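Local coordinates for bifunctional GH43-CE protein (Bacteroides eggerthii, PDB 6MLY), which probably acts as a xylan 1,4-beta-xylosidase through a family 43 glycoside hydrolase domain and carries a second, esterase-like domain of the alpha/beta-hydrolase clan, at residues G350-T356 against G500-D506; Q407-K411 against V442-A446; W262-L266 against Y278-W284. All coordinates share one frame; numbering follows the deposited sequence.

How the interactions relate
Interactions 1 and 2 belong to the same concanavalin A-like domain, their centres about 14 Å apart, and illustrate two ways such a sandwich coheres. Interaction 1 joins neighbouring strands within one sheet, through backbone bonds, a salt bridge and an arginine-tyrosine stack on its partly exposed face. Interaction 2, nested in the chain between the segments of interaction 1, links that sheet to the opposing one through buried apolar side chains. Interaction 3 lies in the glycosidase domain, its centre about 46 and 42 Å from those of interactions 1 and 2. It again pairs adjacent antiparallel strands, but with mostly apolar side chains, a tryptophan pair at one end and no salt bridge.

Interaction 1. Residues G350-T356 against G500-D506; sequences GYLRLTT and GGYADFD
The guanidinium of R353 is packed on one face and bonded at its edge. Its flat side lies on the ring of Y502, with CE1 of Y502 over the guanidinium centre and 3.5 Å from CZ of R353, a stack with the planes 27° apart. D504 comes in at the edge, its carboxylate turned nearly parallel to the guanidinium but stepped out of its plane: NE of R353 reaches the syn side of OD1 of D504 at 2.8 Å, while NH2 makes only a weak bond to OD2 at 3.4 Å. Ring and carboxylate together restrain how the arginine tip is turned. The R353 chain leaves the backbone extended and then bends at chi3 (-74°), which turns the guanidinium toward strand 502-506. OD2 of D504 has a second partner, R348, which also makes a cation-pi contact with Y351. Over one face of the Y351 ring sits OD1 of D506, 3.7 Å above the centre.

Beneath these groups runs an antiparallel pairing of two strands in one sheet of a concanavalin A-like beta sandwich. L352 and F505 form a hydrogen-bonded pair, with L352 N to F505 O at 2.8 Å and the return bond from F505 N to L352 O. A503 N bonds to L354 O, and past the regular ladder T356 N reaches G501 O at 3.0 Å. R353, T355, Y502 and D504 share the polar face; L352, L354, A503 and F505 share the other, where L352 and F505 both touch L491 on a strand of the opposing sheet. There CD1 of L354 meets CE2 of F505 at 3.6 Å, the two side chains crossing at roughly a right angle, while O of L352 lies in the plane of the F505 ring, at its edge.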
# COMPACT_ATOMS: atom_id res chain seq x y z
N GLY A 350 -0.07 -30.09 -4.14
CA GLY A 350 -0.56 -28.90 -4.84
C GLY A 350 -0.70 -27.70 -3.91
O GLY A 350 -1.01 -26.59 -4.38
N TYR A 351 -0.46 -27.91 -2.61
CA TYR A 351 -0.64 -26.90 -1.57
C TYR A 351 0.64 -26.75 -0.74
O TYR A 351 1.35 -27.73 -0.46
CB TYR A 351 -1.82 -27.29 -0.66
CG TYR A 351 -3.18 -27.31 -1.32
CD1 TYR A 351 -3.55 -28.33 -2.18
CD2 TYR A 351 -4.11 -26.31 -1.07
CE1 TYR A 351 -4.80 -28.36 -2.78
CE2 TYR A 351 -5.36 -26.32 -1.67
CZ TYR A 351 -5.71 -27.35 -2.52
OH TYR A 351 -6.95 -27.37 -3.11
N LEU A 352 0.93 -25.50 -0.35
CA LEU A 352 1.90 -25.16 0.69
C LEU A 352 1.17 -25.13 2.03
O LEU A 352 0.13 -24.47 2.14
CB LEU A 352 2.52 -23.79 0.37
CG LEU A 352 3.19 -23.08 1.54
CD1 LEU A 352 4.49 -23.78 1.93
CD2 LEU A 352 3.46 -21.62 1.21
N ARG A 353 1.71 -25.83 3.04
CA ARG A 353 1.06 -25.92 4.35
C ARG A 353 2.01 -25.37 5.42
O ARG A 353 2.93 -26.06 5.85
CB ARG A 353 0.66 -27.37 4.67
CG ARG A 353 0.03 -27.54 6.05
CD ARG A 353 -0.50 -28.94 6.30
NE ARG A 353 -1.73 -29.19 5.56
CZ ARG A 353 -2.53 -30.23 5.74
NH1 ARG A 353 -2.23 -31.16 6.62
NH2 ARG A 353 -3.64 -30.34 5.03
N LEU A 354 1.73 -24.14 5.86
CA LEU A 354 2.40 -23.52 7.00
C LEU A 354 1.68 -23.94 8.28
O LEU A 354 0.47 -23.76 8.39
CB LEU A 354 2.39 -22.00 6.83
CG LEU A 354 2.85 -21.47 5.48
CD1 LEU A 354 2.72 -19.96 5.41
CD2 LEU A 354 4.28 -21.90 5.19
N THR A 355 2.42 -24.54 9.22
CA THR A 355 1.91 -24.96 10.53
C THR A 355 2.56 -24.10 11.62
O THR A 355 3.67 -23.62 11.46
CB THR A 355 2.15 -26.46 10.75
OG1 THR A 355 1.50 -27.18 9.70
CG2 THR A 355 1.63 -26.98 12.08
N THR A 356 1.83 -23.93 12.73
CA THR A 356 2.25 -23.11 13.86
C THR A 356 3.20 -23.90 14.76
O THR A 356 3.14 -25.13 14.82
CB THR A 356 1.01 -22.63 14.63
OG1 THR A 356 0.29 -21.71 13.80
CG2 THR A 356 1.34 -21.99 15.96
N GLY A 500 -0.23 -25.68 16.75
CA GLY A 500 -0.51 -26.93 16.05
C GLY A 500 -1.34 -26.74 14.79
O GLY A 500 -1.22 -27.51 13.84
N GLY A 501 -2.21 -25.72 14.80
CA GLY A 501 -3.07 -25.39 13.67
C GLY A 501 -2.26 -25.03 12.43
O GLY A 501 -1.11 -24.58 12.54
N TYR A 502 -2.87 -25.22 11.26
CA TYR A 502 -2.23 -25.02 9.96
C TYR A 502 -3.16 -24.25 9.02
O TYR A 502 -4.32 -24.02 9.34
CB TYR A 502 -1.82 -26.37 9.36
CG TYR A 502 -2.96 -27.35 9.19
CD1 TYR A 502 -3.63 -27.47 7.98
CD2 TYR A 502 -3.35 -28.18 10.24
CE1 TYR A 502 -4.67 -28.38 7.82
CE2 TYR A 502 -4.39 -29.09 10.09
CZ TYR A 502 -5.05 -29.19 8.88
OH TYR A 502 -6.07 -30.08 8.73
N ALA A 503 -2.61 -23.84 7.87
CA ALA A 503 -3.31 -23.12 6.82
C ALA A 503 -2.70 -23.50 5.47
O ALA A 503 -1.52 -23.25 5.23
CB ALA A 503 -3.21 -21.63 7.06
N ASP A 504 -3.50 -24.11 4.59
CA ASP A 504 -3.02 -24.51 3.28
C ASP A 504 -3.06 -23.29 2.35
O ASP A 504 -3.91 -22.43 2.52
CB ASP A 504 -3.83 -25.67 2.71
CG ASP A 504 -3.95 -26.86 3.65
OD1 ASP A 504 -3.06 -27.02 4.51
OD2 ASP A 504 -4.95 -27.61 3.53
N PHE A 505 -2.12 -23.23 1.41
CA PHE A 505 -2.13 -22.26 0.31
C PHE A 505 -2.04 -23.03 -1.01
O PHE A 505 -1.07 -23.76 -1.24
CB PHE A 505 -0.95 -21.30 0.40
CG PHE A 505 -0.93 -20.39 1.60
CD1 PHE A 505 -1.25 -19.04 1.48
CD2 PHE A 505 -0.58 -20.87 2.85
CE1 PHE A 505 -1.21 -18.20 2.58
CE2 PHE A 505 -0.56 -20.03 3.95
CZ PHE A 505 -0.87 -18.69 3.81
N ASP A 506 -3.06 -22.88 -1.88
CA ASP A 506 -3.10 -23.58 -3.16
C ASP A 506 -2.04 -22.98 -4.10
O ASP A 506 -1.34 -23.72 -4.80
CB ASP A 506 -4.49 -23.55 -3.80
CG ASP A 506 -4.63 -24.45 -5.03
OD1 ASP A 506 -3.82 -25.40 -5.17
OD2 ASP A 506 -5.53 -24.18 -5.85

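Interaction 2. Residues Q407-K411 against V442-A446; sequences QVGVK and VYFKA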
# COMPACT_ATOMS: atom_id res chain seq x y z
N GLN A 407 -1.95 -6.30 6.84
CA GLN A 407 -2.38 -7.70 6.78
C GLN A 407 -3.77 -7.79 6.13
O GLN A 407 -4.47 -6.79 6.01
CB GLN A 407 -2.43 -8.31 8.18
CG GLN A 407 -1.06 -8.42 8.83
CD GLN A 407 -1.12 -8.89 10.26
OE1 GLN A 407 -1.80 -8.30 11.10
NE2 GLN A 407 -0.39 -9.95 10.55
N VAL A 408 -4.12 -9.00 5.71
CA VAL A 408 -5.48 -9.40 5.36
C VAL A 408 -5.53 -10.93 5.40
O VAL A 408 -4.78 -11.58 4.67
CB VAL A 408 -5.94 -8.85 4.00
CG1 VAL A 408 -5.14 -9.41 2.84
CG2 VAL A 408 -7.43 -9.08 3.78
N GLY A 409 -6.39 -11.49 6.26
CA GLY A 409 -6.40 -12.93 6.53
C GLY A 409 -7.59 -13.38 7.36
O GLY A 409 -8.42 -12.58 7.79
N VAL A 410 -7.65 -14.70 7.59
CA VAL A 410 -8.69 -15.35 8.36
C VAL A 410 -8.20 -15.57 9.79
O VAL A 410 -7.41 -16.46 10.05
CB VAL A 410 -9.11 -16.68 7.70
CG1 VAL A 410 -9.99 -17.53 8.61
CG2 VAL A 410 -9.80 -16.44 6.36
N LYS A 411 -8.69 -14.73 10.71
CA LYS A 411 -8.45 -14.89 12.15
C LYS A 411 -9.61 -15.70 12.74
O LYS A 411 -10.72 -15.67 12.20
CB LYS A 411 -8.33 -13.50 12.78
CG LYS A 411 -7.87 -13.45 14.23
CD LYS A 411 -8.00 -12.07 14.85
CE LYS A 411 -7.00 -11.05 14.32
NZ LYS A 411 -5.74 -11.05 15.11
N VAL A 442 -10.92 -19.55 0.91
CA VAL A 442 -10.98 -18.09 0.87
C VAL A 442 -9.81 -17.58 0.02
O VAL A 442 -8.75 -18.22 -0.06
CB VAL A 442 -10.96 -17.51 2.30
CG1 VAL A 442 -9.67 -17.82 3.02
CG2 VAL A 442 -11.22 -16.01 2.31
N TYR A 443 -10.02 -16.42 -0.62
CA TYR A 443 -9.05 -15.80 -1.51
C TYR A 443 -8.66 -14.43 -0.94
O TYR A 443 -9.42 -13.84 -0.17
CB TYR A 443 -9.63 -15.69 -2.92
CG TYR A 443 -9.95 -17.01 -3.59
CD1 TYR A 443 -11.12 -17.69 -3.31
CD2 TYR A 443 -9.08 -17.57 -4.51
CE1 TYR A 443 -11.42 -18.90 -3.92
CE2 TYR A 443 -9.37 -18.78 -5.14
CZ TYR A 443 -10.55 -19.44 -4.84
OH TYR A 443 -10.83 -20.63 -5.45
N PHE A 444 -7.46 -13.96 -1.29
CA PHE A 444 -6.96 -12.63 -0.91
C PHE A 444 -6.13 -12.03 -2.05
O PHE A 444 -5.55 -12.75 -2.86
CB PHE A 444 -6.12 -12.69 0.37
CG PHE A 444 -6.87 -13.12 1.60
CD1 PHE A 444 -7.79 -12.28 2.20
CD2 PHE A 444 -6.66 -14.37 2.17
CE1 PHE A 444 -8.48 -12.67 3.34
CE2 PHE A 444 -7.35 -14.76 3.30
CZ PHE A 444 -8.26 -13.91 3.89
N LYS A 445 -6.09 -10.70 -2.07
CA LYS A 445 -5.38 -9.91 -3.07
C LYS A 445 -4.80 -8.67 -2.37
O LYS A 445 -5.39 -8.14 -1.44
CB LYS A 445 -6.34 -9.54 -4.21
CG LYS A 445 -5.74 -8.76 -5.38
CD LYS A 445 -6.49 -8.93 -6.70
CE LYS A 445 -7.83 -8.23 -6.73
NZ LYS A 445 -8.49 -8.35 -8.06
N ALA A 446 -3.62 -8.24 -2.82
CA ALA A 446 -2.96 -7.05 -2.30
C ALA A 446 -2.37 -6.28 -3.48
O ALA A 446 -1.53 -6.80 -4.19
CB ALA A 446 -1.90 -7.44 -1.31
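F444 reaches across the interior of a concanavalin A-like beta sandwich to V408, G409 and V410 on the facing sheet. The strand segments 407-411 and 442-446 run nearly antiparallel, with axes 7.8 Å apart at closest, so side chains, chiefly the F444 ring, bridge the gap, and the segments share no hydrogen bonds. From CB of F444 the side chain leaves with CG anti to the carbonyl carbon (chi1 -64°), which sends the ring toward the backbone of the other strand. CG opens the ring that lies beneath the V408 carbonyl oxygen, which stands 3.9 Å above the ring plane, over its centre. One step along, CD1 meets the methyl CG2 of V408 at 3.6 Å; CE1 touches the same methyl and also lies near the backbone N of G409. On the other branch CE2 faces CA of G409, and at the tip CZ approaches that same CA to 3.4 Å. The end of the ring thus rests on the main chain of G409. In the ring plane, at its edge, CG2 of V410 closes on CZ at 3.9 Å.

Within its own sheet the phenylalanine is flanked by V383 and M385 of strand 378-386 on one neighbouring strand and by Y461 of strand 456-462 on another, while V408 also touches F459, which places the contact within the packing between the two sheets. V442 adds one more pair: it runs alongside V410 in the opposite direction, CG1 of V442 meeting CG2 of V410 at 3.6 Å.

Interaction 3. Residues W262-L266 against Y278-W284; sequences WFAYL and YLVPVEW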
# COMPACT_ATOMS: atom_id res chain seq x y z
N TRP A 262 30.48 1.02 -22.16
CA TRP A 262 30.58 1.08 -20.71
C TRP A 262 29.27 1.59 -20.08
O TRP A 262 28.51 2.38 -20.66
CB TRP A 262 31.79 1.92 -20.29
CG TRP A 262 33.10 1.25 -20.55
CD1 TRP A 262 33.83 1.29 -21.71
CD2 TRP A 262 33.84 0.41 -19.64
NE1 TRP A 262 34.97 0.55 -21.57
CE2 TRP A 262 35.01 -0.00 -20.32
CE3 TRP A 262 33.63 -0.02 -18.33
CZ2 TRP A 262 35.95 -0.83 -19.73
CZ3 TRP A 262 34.58 -0.83 -17.74
CH2 TRP A 262 35.72 -1.23 -18.43
N PHE A 263 29.02 1.09 -18.86
CA PHE A 263 27.86 1.41 -18.05
C PHE A 263 28.29 1.50 -16.58
O PHE A 263 29.26 0.85 -16.17
CB PHE A 263 26.78 0.34 -18.24
CG PHE A 263 26.14 0.33 -19.60
CD1 PHE A 263 26.66 -0.43 -20.63
CD2 PHE A 263 25.00 1.09 -19.85
CE1 PHE A 263 26.07 -0.43 -21.88
CE2 PHE A 263 24.41 1.08 -21.10
CZ PHE A 263 24.94 0.32 -22.12
N ALA A 264 27.57 2.31 -15.81
CA ALA A 264 27.69 2.36 -14.36
C ALA A 264 26.42 1.77 -13.74
O ALA A 264 25.34 2.33 -13.93
CB ALA A 264 27.90 3.78 -13.90
N TYR A 265 26.55 0.65 -13.02
CA TYR A 265 25.42 0.08 -12.29
C TYR A 265 25.32 0.78 -10.93
O TYR A 265 26.29 0.81 -10.18
CB TYR A 265 25.52 -1.45 -12.19
CG TYR A 265 26.69 -1.99 -11.41
CD1 TYR A 265 26.62 -2.20 -10.05
CD2 TYR A 265 27.88 -2.32 -12.05
CE1 TYR A 265 27.69 -2.71 -9.33
CE2 TYR A 265 28.96 -2.83 -11.36
CZ TYR A 265 28.87 -3.03 -9.99
OH TYR A 265 29.93 -3.54 -9.31
N LEU A 266 24.14 1.36 -10.66
CA LEU A 266 23.83 2.18 -9.48
C LEU A 266 22.38 1.92 -9.04
O LEU A 266 21.65 1.22 -9.73
CB LEU A 266 24.01 3.66 -9.82
CG LEU A 266 25.34 4.07 -10.46
CD1 LEU A 266 25.21 5.42 -11.15
CD2 LEU A 266 26.46 4.09 -9.43
N TYR A 278 19.81 1.00 -11.45
CA TYR A 278 19.93 1.97 -12.54
C TYR A 278 21.21 1.68 -13.34
O TYR A 278 22.26 1.42 -12.75
CB TYR A 278 19.99 3.40 -12.00
CG TYR A 278 18.67 4.08 -11.77
CD1 TYR A 278 17.73 3.55 -10.90
CD2 TYR A 278 18.36 5.28 -12.40
CE1 TYR A 278 16.52 4.18 -10.67
CE2 TYR A 278 17.15 5.93 -12.18
CZ TYR A 278 16.22 5.37 -11.32
OH TYR A 278 15.03 5.99 -11.09
N LEU A 279 21.11 1.73 -14.67
CA LEU A 279 22.25 1.64 -15.57
C LEU A 279 22.40 2.97 -16.32
O LEU A 279 21.45 3.46 -16.92
CB LEU A 279 22.04 0.48 -16.54
CG LEU A 279 22.25 -0.92 -15.95
CD1 LEU A 279 21.93 -2.00 -16.98
CD2 LEU A 279 23.68 -1.08 -15.45
N VAL A 280 23.62 3.54 -16.27
CA VAL A 280 23.97 4.81 -16.91
C VAL A 280 25.06 4.54 -17.94
O VAL A 280 26.06 3.89 -17.61
CB VAL A 280 24.46 5.85 -15.88
CG1 VAL A 280 24.80 7.18 -16.54
CG2 VAL A 280 23.44 6.06 -14.76
N PRO A 281 24.95 5.03 -19.20
CA PRO A 281 26.04 4.92 -20.18
C PRO A 281 27.27 5.71 -19.72
O PRO A 281 27.14 6.77 -19.10
CB PRO A 281 25.48 5.52 -21.48
CG PRO A 281 23.97 5.54 -21.27
CD PRO A 281 23.76 5.68 -19.78
N VAL A 282 28.46 5.19 -20.04
CA VAL A 282 29.72 5.81 -19.62
C VAL A 282 30.59 6.07 -20.86
O VAL A 282 30.68 5.24 -21.76
CB VAL A 282 30.45 4.92 -18.59
CG1 VAL A 282 31.79 5.51 -18.18
CG2 VAL A 282 29.58 4.66 -17.37
N GLU A 283 31.22 7.26 -20.88
CA GLU A 283 32.20 7.68 -21.89
C GLU A 283 33.52 7.99 -21.16
O GLU A 283 33.52 8.15 -19.94
CB GLU A 283 31.69 8.90 -22.66
CG GLU A 283 30.28 8.73 -23.24
CD GLU A 283 30.12 7.65 -24.30
OE1 GLU A 283 31.13 7.31 -24.96
OE2 GLU A 283 28.98 7.16 -24.46
N TRP A 284 34.63 8.07 -21.91
CA TRP A 284 35.96 8.25 -21.29
C TRP A 284 36.60 9.59 -21.68
O TRP A 284 36.37 10.07 -22.99
CB TRP A 284 36.86 7.05 -21.62
CG TRP A 284 36.44 5.79 -20.93
CD1 TRP A 284 35.71 4.77 -21.46
CD2 TRP A 284 36.70 5.42 -19.56
NE1 TRP A 284 35.50 3.79 -20.53
CE2 TRP A 284 36.09 4.16 -19.35
CE3 TRP A 284 37.37 6.02 -18.49
CZ2 TRP A 284 36.15 3.50 -18.12
CZ3 TRP A 284 37.43 5.37 -17.28
CH2 TRP A 284 36.83 4.12 -17.10
O HOH W 1 28.87 3.89 -23.49
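W262 and W284 make the aromatic part of this contact, a T-shaped pair in which the edge of W284 meets the face of W262. The five-membered rings stand almost perpendicular, at 87°, with centroids 4.5 Å apart. NE1 of W284 leads the approach, lying above the W262 ring toward its rim and 3.2 Å from CD1 of W262. Cutting W262 back to an alanine is likely to leave the indole edge of W284 without the ring face it meets here, although W284 would keep its edge-to-face partner Y212.

Backbone bonds supply the regular part of the antiparallel ladder. A264 and V280 exchange two of them, with A264 N to V280 O at 2.8 Å, and L266 N continues the series to O of Y278. At the W262 end of the ladder a water is within hydrogen-bonding distance of O of W262 and O of V282, 2.8 Å from the latter.

Apolar contacts divide between the two faces of the hairpin. With W262, A264, L266, V280 and V282 on one side, CG2 of V282 sits 4.0 Å from CB of A264, and CD1 of L266 meets CG2 of V280. On the other side CD2 of L279 folds against CB of Y265 at 3.8 Å. The Y265 ring itself is directed elsewhere, CG lying between backbone N and carbonyl carbon (chi1 63°), and its OH bonds to Q203 and to the backbone N of M35.

The hairpin belongs to the five-bladed beta propeller of family 43. Strand 262-269 lies in the middle of its three-stranded sheet, bonded on one side to strand 275-282 and on the other to strand 250-256, while W262 and Y265 both touch strand 203-207.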